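Local coordinates for nonsense-mediated mRNA decay protein 2 (Saccharomyces cerevisiae, PDB 4LUN) that takes part in the nonsense-mediated decay of mRNAs containing premature stop codons, the piece here being its N-terminal MIF4G domain, at residues L286-F289 and I290-T294; E277-E280 and E281-L285; K259-R262 and E263-C267; I297-G300 and E301-L305. All coordinates share one frame; numbering follows the deposited sequence.

Contact 1. Residues L286-F289 and I290-T294; sequences LPIF and IRFKT
CG of Phe289 stands anti to the backbone N (chi1 168°), which brings the ring beside Lys293 and Ile290. Its CZ lies 3.8 Å from CD of Lys293, and its CD2 is 3.7 Å from CD1 of Ile290. CB of Lys293 sits over one face of the ring near the rim, and the extended lysine chain runs on to the carbonyl of Leu310. In Arg291 a bend at chi3 (-68°) folds the guanidinium back over the preceding turn. One of its faces looks onto Pro287 O, and NH2 is 3.6 Å from CG1 of Ile288. These are one-turn contacts of an alpha helix that is kinked at Pro287, where the nitrogens of Pro287 and Ile288 have no bond to the turn before; Ile288, Phe289 and Phe292 lean on helix 231-271 of this HEAT-repeat domain. Arg291 NE donates to Leu197 O, and the guanidinium makes a cation-pi contact with Phe199. A leucine in place of Arg291 would probably leave the Leu197 carbonyl without this donor and Phe199 without its cation. CG2 of Ile288 meets the Phe292 ring in plane at its edge, 3.9 Å from CD2. Two donors of Thr294 grip Ile290 O from opposite faces of its plane: OG1 at 2.8 Å and the backbone N at 3.0 Å.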
loop_
_atom_site.group_PDB
_atom_site.type_symbol
_atom_site.label_atom_id
_atom_site.label_comp_id
_atom_site.label_asym_id
_atom_site.label_seq_id
_atom_site.Cartn_x
_atom_site.Cartn_y
_atom_site.Cartn_z
ATOM N N LEU A 286 1.207 -25.798 9.669
ATOM C CA LEU A 286 2.570 -25.507 9.212
ATOM C C LEU A 286 2.695 -24.302 8.262
ATOM O O LEU A 286 3.564 -23.443 8.472
ATOM C CB LEU A 286 3.233 -26.760 8.617
ATOM C CG LEU A 286 4.684 -26.565 8.156
ATOM C CD1 LEU A 286 5.611 -26.243 9.315
ATOM C CD2 LEU A 286 5.201 -27.767 7.386
ATOM N N PRO A 287 1.827 -24.205 7.235
ATOM C CA PRO A 287 1.947 -23.044 6.345
ATOM C C PRO A 287 1.727 -21.719 7.072
ATOM O O PRO A 287 2.336 -20.714 6.705
ATOM C CB PRO A 287 0.822 -23.270 5.322
ATOM C CG PRO A 287 0.543 -24.705 5.366
ATOM C CD PRO A 287 0.761 -25.118 6.786
ATOM N N ILE A 288 0.867 -21.711 8.087
ATOM C CA ILE A 288 0.646 -20.495 8.863
ATOM C C ILE A 288 1.901 -20.197 9.664
ATOM O O ILE A 288 2.339 -19.049 9.745
ATOM C CB ILE A 288 -0.526 -20.651 9.836
ATOM C CG1 ILE A 288 -1.765 -21.162 9.093
ATOM C CG2 ILE A 288 -0.818 -19.339 10.520
ATOM C CD1 ILE A 288 -2.932 -21.482 10.010
ATOM N N PHE A 289 2.470 -21.230 10.284
ATOM C CA PHE A 289 3.713 -21.048 11.034
ATOM C C PHE A 289 4.801 -20.499 10.126
ATOM O O PHE A 289 5.526 -19.579 10.505
ATOM C CB PHE A 289 4.186 -22.372 11.633
ATOM C CG PHE A 289 5.598 -22.321 12.177
ATOM C CD1 PHE A 289 5.896 -21.569 13.297
ATOM C CD2 PHE A 289 6.622 -23.030 11.568
ATOM C CE1 PHE A 289 7.185 -21.516 13.796
ATOM C CE2 PHE A 289 7.920 -22.973 12.076
ATOM C CZ PHE A 289 8.188 -22.225 13.193
ATOM N N ILE A 290 4.923 -21.072 8.929
ATOM C CA ILE A 290 5.976 -20.626 8.019
ATOM C C ILE A 290 5.786 -19.153 7.622
ATOM O O ILE A 290 6.760 -18.413 7.514
ATOM C CB ILE A 290 6.102 -21.541 6.761
ATOM C CG1 ILE A 290 6.571 -22.945 7.159
ATOM C CG2 ILE A 290 7.035 -20.918 5.722
ATOM C CD1 ILE A 290 7.818 -22.967 8.016
ATOM N N ARG A 291 4.544 -18.721 7.412
ATOM C CA ARG A 291 4.304 -17.309 7.113
ATOM C C ARG A 291 4.765 -16.406 8.259
ATOM O O ARG A 291 5.438 -15.395 8.046
ATOM C CB ARG A 291 2.821 -17.057 6.805
ATOM C CG ARG A 291 2.426 -17.445 5.382
ATOM C CD ARG A 291 1.068 -16.864 4.997
ATOM N NE ARG A 291 -0.022 -17.468 5.758
ATOM C CZ ARG A 291 -0.618 -18.613 5.435
ATOM N NH1 ARG A 291 -0.232 -19.288 4.360
ATOM N NH2 ARG A 291 -1.609 -19.074 6.182
ATOM N N PHE A 292 4.422 -16.784 9.484
ATOM C CA PHE A 292 4.823 -15.982 10.634
ATOM C C PHE A 292 6.325 -15.994 10.885
ATOM O O PHE A 292 6.896 -14.966 11.231
ATOM C CB PHE A 292 4.043 -16.396 11.886
ATOM C CG PHE A 292 2.711 -15.729 11.978
ATOM C CD1 PHE A 292 2.626 -14.431 12.469
ATOM C CD2 PHE A 292 1.562 -16.359 11.524
ATOM C CE1 PHE A 292 1.398 -13.776 12.528
ATOM C CE2 PHE A 292 0.331 -15.711 11.579
ATOM C CZ PHE A 292 0.252 -14.418 12.089
ATOM N N LYS A 293 6.954 -17.149 10.707
ATOM C CA LYS A 293 8.390 -17.256 10.945
ATOM C C LYS A 293 9.171 -16.427 9.925
ATOM O O LYS A 293 10.091 -15.690 10.287
ATOM C CB LYS A 293 8.851 -18.722 10.889
ATOM C CG LYS A 293 10.368 -18.864 11.063
ATOM C CD LYS A 293 10.776 -20.314 11.260
ATOM C CE LYS A 293 12.299 -20.440 11.337
ATOM N NZ LYS A 293 12.685 -21.856 11.580
ATOM N N THR A 294 8.806 -16.557 8.657
ATOM C CA THR A 294 9.472 -15.817 7.586
ATOM C C THR A 294 9.373 -14.323 7.849
ATOM O O THR A 294 10.353 -13.583 7.724
ATOM C CB THR A 294 8.835 -16.123 6.232
ATOM O OG1 THR A 294 8.957 -17.523 5.965
ATOM C CG2 THR A 294 9.525 -15.344 5.126
#

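Contact 2. Residues E277-E280 and E281-L285; sequences EYVE and EYDKL
The Tyr282 ring has the carbonyl oxygen of Val279 near its plane at the edge, and Asp283 OD1 also lies in plane at its edge. Its CD2 is 4.3 Å from CG2 of Val279, a loose apolar touch. The ring of Tyr278 carries CG of Glu277 on one face, 3.7 Å above the plane and over the centre. Val279 turns CG2 anti to its backbone N, leaving CG1 between N and the carbonyl carbon (chi1 65°), and the CG2 branch runs alongside Asp283, 4.0 Å from OD1. The carbonyl of Val279 also takes the backbone N of Asp283 at 2.9 Å. This is the opening of helix 277-303, the second arm of an antiparallel helix pair with helix 231-271; Asp276 OD1, just ahead of it, accepts the amide of Val279. Two acids come together along the outer side of this start: Glu280, bent at chi2 (-59°), places OE1 4.6 Å from Asp283 OD2. Arg275 probably offsets that repulsion, since its NE pairs with Glu280 OE2 and its NH2 with Asp283 OD2. An asparagine instead of Asp283 would probably weaken the grip on Arg275, whose NH2 would lose a charged mate. Tyr282 points its hydroxyl elsewhere, to NE2 of His312 in the C-terminal histidine tag. Further along, CG of Lys284 rests 3.7 Å from Glu280 O.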
loop_
_atom_site.group_PDB
_atom_site.type_symbol
_atom_site.label_atom_id
_atom_site.label_comp_id
_atom_site.label_asym_id
_atom_site.label_seq_id
_atom_site.Cartn_x
_atom_site.Cartn_y
_atom_site.Cartn_z
ATOM N N GLU A 277 -3.429 -38.615 13.602
ATOM C CA GLU A 277 -4.177 -37.381 13.812
ATOM C C GLU A 277 -3.269 -36.173 14.044
ATOM O O GLU A 277 -3.671 -35.032 13.792
ATOM C CB GLU A 277 -5.110 -37.537 15.008
ATOM C CG GLU A 277 -4.367 -37.593 16.328
ATOM C CD GLU A 277 -5.232 -38.070 17.467
ATOM O OE1 GLU A 277 -5.142 -39.267 17.806
ATOM O OE2 GLU A 277 -5.989 -37.250 18.023
ATOM N N TYR A 278 -2.048 -36.424 14.516
ATOM C CA TYR A 278 -1.138 -35.326 14.847
ATOM C C TYR A 278 -0.553 -34.689 13.593
ATOM O O TYR A 278 -0.515 -33.468 13.468
ATOM C CB TYR A 278 -0.036 -35.809 15.793
ATOM C CG TYR A 278 -0.601 -36.460 17.033
ATOM C CD1 TYR A 278 -1.289 -35.700 17.974
ATOM C CD2 TYR A 278 -0.492 -37.829 17.238
ATOM C CE1 TYR A 278 -1.829 -36.281 19.097
ATOM C CE2 TYR A 278 -1.032 -38.420 18.369
ATOM C CZ TYR A 278 -1.699 -37.638 19.286
ATOM O OH TYR A 278 -2.237 -38.223 20.411
ATOM N N VAL A 279 -0.121 -35.513 12.640
ATOM C CA VAL A 279 0.440 -34.941 11.419
ATOM C C VAL A 279 -0.643 -34.303 10.543
ATOM O O VAL A 279 -0.377 -33.351 9.810
ATOM C CB VAL A 279 1.339 -35.956 10.642
ATOM C CG1 VAL A 279 0.525 -37.145 10.134
ATOM C CG2 VAL A 279 2.070 -35.250 9.504
ATOM N N GLU A 280 -1.877 -34.795 10.646
ATOM C CA GLU A 280 -2.979 -34.166 9.925
ATOM C C GLU A 280 -3.246 -32.741 10.406
ATOM O O GLU A 280 -3.496 -31.839 9.599
ATOM C CB GLU A 280 -4.253 -35.009 10.020
ATOM C CG GLU A 280 -4.146 -36.398 9.393
ATOM C CD GLU A 280 -3.795 -36.379 7.909
ATOM O OE1 GLU A 280 -3.961 -35.329 7.242
ATOM O OE2 GLU A 280 -3.350 -37.432 7.407
ATOM N N GLU A 281 -3.195 -32.534 11.716
ATOM C CA GLU A 281 -3.379 -31.187 12.252
ATOM C C GLU A 281 -2.145 -30.333 11.964
ATOM O O GLU A 281 -2.237 -29.145 11.655
ATOM C CB GLU A 281 -3.660 -31.225 13.756
ATOM C CG GLU A 281 -3.974 -29.843 14.313
ATOM C CD GLU A 281 -4.439 -29.860 15.761
ATOM O OE1 GLU A 281 -4.715 -30.956 16.300
ATOM O OE2 GLU A 281 -4.532 -28.761 16.357
ATOM N N TYR A 282 -0.981 -30.959 12.075
ATOM C CA TYR A 282 0.295 -30.310 11.775
ATOM C C TYR A 282 0.281 -29.714 10.372
ATOM O O TYR A 282 0.698 -28.575 10.164
ATOM C CB TYR A 282 1.405 -31.365 11.890
ATOM C CG TYR A 282 2.771 -30.913 11.417
ATOM C CD1 TYR A 282 3.651 -30.283 12.291
ATOM C CD2 TYR A 282 3.190 -31.153 10.108
ATOM C CE1 TYR A 282 4.908 -29.879 11.864
ATOM C CE2 TYR A 282 4.437 -30.759 9.674
ATOM C CZ TYR A 282 5.297 -30.128 10.555
ATOM O OH TYR A 282 6.549 -29.741 10.121
ATOM N N ASP A 283 -0.198 -30.493 9.405
ATOM C CA ASP A 283 -0.223 -30.057 8.006
ATOM C C ASP A 283 -1.051 -28.784 7.798
ATOM O O ASP A 283 -0.723 -27.952 6.952
ATOM C CB ASP A 283 -0.738 -31.181 7.098
ATOM C CG ASP A 283 0.325 -32.220 6.784
ATOM O OD1 ASP A 283 1.500 -32.012 7.151
ATOM O OD2 ASP A 283 -0.009 -33.247 6.149
ATOM N N LYS A 284 -2.107 -28.628 8.588
ATOM C CA LYS A 284 -2.941 -27.427 8.537
ATOM C C LYS A 284 -2.278 -26.201 9.155
ATOM O O LYS A 284 -2.520 -25.078 8.719
ATOM C CB LYS A 284 -4.279 -27.670 9.244
ATOM C CG LYS A 284 -5.186 -28.670 8.553
ATOM C CD LYS A 284 -6.544 -28.733 9.250
ATOM C CE LYS A 284 -7.459 -29.772 8.618
ATOM N NZ LYS A 284 -7.400 -31.074 9.335
ATOM N N LEU A 285 -1.457 -26.410 10.182
ATOM C CA LEU A 285 -0.831 -25.300 10.888
ATOM C C LEU A 285 0.491 -24.862 10.282
ATOM O O LEU A 285 0.867 -23.695 10.389
ATOM C CB LEU A 285 -0.595 -25.665 12.351
ATOM C CG LEU A 285 -1.801 -25.602 13.277
ATOM C CD1 LEU A 285 -1.382 -26.032 14.676
ATOM C CD2 LEU A 285 -2.378 -24.182 13.286
#

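Contact 3. Residues K259-R262 and E263-C267; sequences KLQR and EHQKC
The carbonyl oxygen of Gln261 accepts the backbone N of Gln265 at 2.9 Å, and CG of Gln265 presses on the same oxygen at 3.2 Å. Both belong to regular alpha helix near the far end of helix 231-271, the long first arm of a helical hairpin. The two glutamine side chains meet one turn apart with their amide planes almost parallel, 8° apart. NE2 of Gln265 is 3.6 Å from CG of Gln261, while NE2 of Gln261 turns to the carbonyl of His313 in the C-terminal histidine tag. Leu260, Glu263 and His264 touch the partner helix 277-303, and His264 ND1 is hydrogen-bonded to Asp276 OD2 in the connecting loop. Arg262 O receives the backbone N of Lys266 at 3.0 Å, and CG of Lys266 packs 3.2 Å from it. Beyond CG the lysine chain is extended, whereas Glu263 bends at chi2 (-51°), and the two charged ends converge one turn apart. They form a salt bridge in which Lys266 NZ meets Glu263 OE2 at 3.1 Å, on the syn side and 32° out of the carboxylate plane.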
loop_
_atom_site.group_PDB
_atom_site.type_symbol
_atom_site.label_atom_id
_atom_site.label_comp_id
_atom_site.label_asym_id
_atom_site.label_seq_id
_atom_site.Cartn_x
_atom_site.Cartn_y
_atom_site.Cartn_z
ATOM N N LYS A 259 4.990 -29.551 19.001
ATOM C CA LYS A 259 4.279 -30.537 19.810
ATOM C C LYS A 259 3.626 -31.589 18.917
ATOM O O LYS A 259 3.724 -32.796 19.179
ATOM C CB LYS A 259 3.184 -29.889 20.646
ATOM C CG LYS A 259 2.592 -30.867 21.643
ATOM C CD LYS A 259 1.122 -30.617 21.886
ATOM C CE LYS A 259 0.585 -31.621 22.888
ATOM N NZ LYS A 259 1.297 -31.500 24.193
ATOM N N LEU A 260 2.950 -31.131 17.867
ATOM C CA LEU A 260 2.279 -32.059 16.949
ATOM C C LEU A 260 3.278 -32.931 16.213
ATOM O O LEU A 260 3.059 -34.133 16.049
ATOM C CB LEU A 260 1.393 -31.315 15.952
ATOM C CG LEU A 260 0.194 -30.621 16.596
ATOM C CD1 LEU A 260 -0.439 -29.629 15.640
ATOM C CD2 LEU A 260 -0.801 -31.688 17.007
ATOM N N GLN A 261 4.389 -32.329 15.787
ATOM C CA GLN A 261 5.429 -33.093 15.115
ATOM C C GLN A 261 6.014 -34.168 16.037
ATOM O O GLN A 261 6.245 -35.320 15.626
ATOM C CB GLN A 261 6.529 -32.158 14.621
ATOM C CG GLN A 261 7.670 -32.915 13.968
ATOM C CD GLN A 261 8.803 -32.008 13.531
ATOM O OE1 GLN A 261 9.410 -31.316 14.347
ATOM N NE2 GLN A 261 9.098 -32.018 12.233
ATOM N N ARG A 262 6.224 -33.811 17.302
ATOM C CA ARG A 262 6.802 -34.752 18.256
ATOM C C ARG A 262 5.860 -35.918 18.488
ATOM O O ARG A 262 6.287 -37.068 18.488
ATOM C CB ARG A 262 7.118 -34.059 19.583
ATOM C CG ARG A 262 8.357 -33.180 19.537
ATOM C CD ARG A 262 8.538 -32.440 20.852
ATOM N NE ARG A 262 9.150 -33.290 21.865
ATOM C CZ ARG A 262 10.465 -33.437 22.003
ATOM N NH1 ARG A 262 11.290 -32.784 21.193
ATOM N NH2 ARG A 262 10.954 -34.231 22.946
ATOM N N GLU A 263 4.574 -35.628 18.668
ATOM C CA GLU A 263 3.609 -36.709 18.869
ATOM C C GLU A 263 3.497 -37.615 17.640
ATOM O O GLU A 263 3.388 -38.830 17.790
ATOM C CB GLU A 263 2.228 -36.169 19.259
ATOM C CG GLU A 263 2.181 -35.546 20.650
ATOM C CD GLU A 263 2.756 -36.453 21.735
ATOM O OE1 GLU A 263 2.408 -37.652 21.777
ATOM O OE2 GLU A 263 3.569 -35.963 22.548
ATOM N N HIS A 264 3.539 -37.022 16.445
ATOM C CA HIS A 264 3.491 -37.780 15.191
ATOM C C HIS A 264 4.708 -38.710 15.113
ATOM O O HIS A 264 4.609 -39.894 14.746
ATOM C CB HIS A 264 3.463 -36.818 13.992
ATOM C CG HIS A 264 3.845 -37.458 12.693
ATOM N ND1 HIS A 264 3.189 -38.561 12.191
ATOM C CD2 HIS A 264 4.822 -37.165 11.804
ATOM C CE1 HIS A 264 3.750 -38.923 11.051
ATOM N NE2 HIS A 264 4.741 -38.088 10.790
ATOM N N GLN A 265 5.866 -38.165 15.458
ATOM C CA GLN A 265 7.091 -38.936 15.353
ATOM C C GLN A 265 7.108 -40.090 16.334
ATOM O O GLN A 265 7.553 -41.175 15.989
ATOM C CB GLN A 265 8.308 -38.035 15.535
ATOM C CG GLN A 265 8.544 -37.161 14.311
ATOM C CD GLN A 265 9.538 -36.050 14.578
ATOM O OE1 GLN A 265 9.773 -35.672 15.729
ATOM N NE2 GLN A 265 10.111 -35.499 13.508
ATOM N N LYS A 266 6.630 -39.851 17.552
ATOM C CA LYS A 266 6.535 -40.915 18.544
ATOM C C LYS A 266 5.567 -41.991 18.081
ATOM O O LYS A 266 5.810 -43.184 18.279
ATOM C CB LYS A 266 6.073 -40.347 19.881
ATOM C CG LYS A 266 7.061 -39.409 20.554
ATOM C CD LYS A 266 6.500 -39.025 21.916
ATOM C CE LYS A 266 6.919 -37.646 22.370
ATOM N NZ LYS A 266 6.170 -37.257 23.608
ATOM N N CYS A 267 4.472 -41.562 17.462
ATOM C CA CYS A 267 3.478 -42.501 16.945
ATOM C C CYS A 267 4.057 -43.388 15.865
ATOM O O CYS A 267 3.822 -44.598 15.844
ATOM C CB CYS A 267 2.283 -41.756 16.367
ATOM S SG CYS A 267 1.076 -41.244 17.584
#

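Contact 4. Residues I297-G300 and E301-L305; sequences ITLG and EFFKL
Backbone bonds come first: the amides of Glu301, Phe302 and Phe303 bond to the carbonyls of Ile297, Thr298 and Leu299 in the usual helical spacing. After them the pattern shifts. Leu305 N reaches back five residues to Gly300 O, 2.9 Å away and nearly straight at 173°, and Lys304 N bonds to Glu301 O at 3.3 Å. Water adds one further link, donating to Thr298 O at 2.8 Å and, weakly, to Glu301 OE2. The aromatic and apolar contacts lie where the helix meets its neighbours. The Phe303 ring turns its edge to a backbone oxygen, with CD2 3.3 Å from Leu299 O. With CG of Phe302 anti to the backbone N (chi1 -173°) and CG of Phe303 beside its own, the edge of the first ring comes over the rim of the second, led by CD2 of Phe302. The apolar touch is between CE2 of Phe303 and CD2 of Leu299, 4.3 Å apart. Phe302 packs on Ile208 and makes a cation-pi contact with Arg216, which also binds its carbonyl; Leu299 and Phe303 lean on Ile243 of helix 231-271. In a mixed contact, the side chains of Ile297 and Glu301 lie side by side, with CG2 of Ile297 3.7 Å from OE1 of Glu301. With Lys304 at positive phi (57°) and two bonds back into the last turn, the arrangement is a Schellman motif, a classic way for an alpha helix to stop.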
loop_
_atom_site.group_PDB
_atom_site.type_symbol
_atom_site.label_atom_id
_atom_site.label_comp_id
_atom_site.label_asym_id
_atom_site.label_seq_id
_atom_site.Cartn_x
_atom_site.Cartn_y
_atom_site.Cartn_z
ATOM N N ILE A 297 11.401 -13.132 10.948
ATOM C CA ILE A 297 12.832 -13.042 10.675
ATOM C C ILE A 297 13.154 -11.746 9.936
ATOM O O ILE A 297 14.097 -11.033 10.285
ATOM C CB ILE A 297 13.330 -14.280 9.900
ATOM C CG1 ILE A 297 13.395 -15.483 10.855
ATOM C CG2 ILE A 297 14.691 -14.007 9.262
ATOM C CD1 ILE A 297 13.667 -16.782 10.172
ATOM N N THR A 298 12.339 -11.431 8.940
ATOM C CA THR A 298 12.527 -10.224 8.146
ATOM C C THR A 298 12.349 -8.972 8.997
ATOM O O THR A 298 13.146 -8.020 8.916
ATOM C CB THR A 298 11.542 -10.205 6.972
ATOM O OG1 THR A 298 11.833 -11.304 6.091
ATOM C CG2 THR A 298 11.644 -8.890 6.194
ATOM N N LEU A 299 11.298 -8.958 9.816
ATOM C CA LEU A 299 11.041 -7.791 10.665
ATOM C C LEU A 299 12.167 -7.621 11.667
ATOM O O LEU A 299 12.628 -6.501 11.926
ATOM C CB LEU A 299 9.691 -7.917 11.378
ATOM C CG LEU A 299 8.480 -7.791 10.454
ATOM C CD1 LEU A 299 7.215 -8.353 11.104
ATOM C CD2 LEU A 299 8.273 -6.344 10.039
ATOM N N GLY A 300 12.616 -8.739 12.231
ATOM C CA GLY A 300 13.701 -8.705 13.189
ATOM C C GLY A 300 14.994 -8.205 12.583
ATOM O O GLY A 300 15.700 -7.414 13.205
ATOM N N GLU A 301 15.311 -8.664 11.381
ATOM C CA GLU A 301 16.519 -8.209 10.697
ATOM C C GLU A 301 16.471 -6.704 10.458
ATOM O O GLU A 301 17.427 -5.993 10.761
ATOM C CB GLU A 301 16.693 -8.930 9.361
ATOM C CG GLU A 301 17.231 -10.355 9.486
ATOM C CD GLU A 301 17.225 -11.116 8.170
ATOM O OE1 GLU A 301 17.788 -12.233 8.130
ATOM O OE2 GLU A 301 16.655 -10.605 7.179
ATOM N N PHE A 302 15.347 -6.228 9.931
ATOM C CA PHE A 302 15.200 -4.816 9.582
ATOM C C PHE A 302 15.347 -3.913 10.801
ATOM O O PHE A 302 16.092 -2.922 10.774
ATOM C CB PHE A 302 13.847 -4.564 8.902
ATOM C CG PHE A 302 13.697 -3.166 8.364
ATOM C CD1 PHE A 302 13.997 -2.887 7.039
ATOM C CD2 PHE A 302 13.276 -2.135 9.184
ATOM C CE1 PHE A 302 13.865 -1.600 6.543
ATOM C CE2 PHE A 302 13.146 -0.847 8.691
ATOM C CZ PHE A 302 13.445 -0.586 7.375
ATOM N N PHE A 303 14.630 -4.240 11.870
ATOM C CA PHE A 303 14.618 -3.385 13.058
ATOM C C PHE A 303 15.737 -3.721 14.046
ATOM O O PHE A 303 15.797 -3.154 15.142
ATOM C CB PHE A 303 13.248 -3.424 13.748
ATOM C CG PHE A 303 12.155 -2.724 12.965
ATOM C CD1 PHE A 303 11.919 -1.365 13.145
ATOM C CD2 PHE A 303 11.379 -3.418 12.053
ATOM C CE1 PHE A 303 10.917 -0.711 12.436
ATOM C CE2 PHE A 303 10.381 -2.775 11.330
ATOM C CZ PHE A 303 10.150 -1.416 11.521
ATOM N N LYS A 304 16.617 -4.635 13.641
ATOM C CA LYS A 304 17.780 -5.025 14.440
ATOM C C LYS A 304 17.380 -5.534 15.821
ATOM O O LYS A 304 17.867 -5.068 16.854
ATOM C CB LYS A 304 18.780 -3.864 14.527
ATOM C CG LYS A 304 19.180 -3.343 13.145
ATOM C CD LYS A 304 20.359 -2.376 13.203
ATOM C CE LYS A 304 19.920 -0.959 13.540
ATOM N NZ LYS A 304 19.256 -0.270 12.392
ATOM N N LEU A 305 16.469 -6.501 15.820
ATOM C CA LEU A 305 15.923 -7.047 17.041
ATOM C C LEU A 305 16.216 -8.540 17.003
ATOM O O LEU A 305 16.310 -9.129 15.921
ATOM C CB LEU A 305 14.407 -6.849 17.072
ATOM C CG LEU A 305 13.821 -5.468 16.792
ATOM C CD1 LEU A 305 12.332 -5.614 16.513
ATOM C CD2 LEU A 305 14.050 -4.537 17.963
HETATM O O HOH W 1 14.977 -7.570 6.819
#

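Overall arrangement
Along the chain the order is contact 3, contact 2, contact 1, contact 4. Contact 3 lies on helix 231-271, and the other three follow one another on helix 277-303, contact 2 at its start and contact 4 at its finish. The centres of contacts 2 and 3 are about 10 Å apart and the two touch directly, for instance through Tyr278 CG and Glu263 CB at 3.6 Å. Contact 1 lies about 14 Å from contact 2 and 16 Å from contact 4, centre to centre. The centres of contacts 3 and 4 are about 31 Å apart. The end of the antiparallel pair with contacts 2 and 3 thus reaches out from the body of the domain, while contact 4 lies close to it.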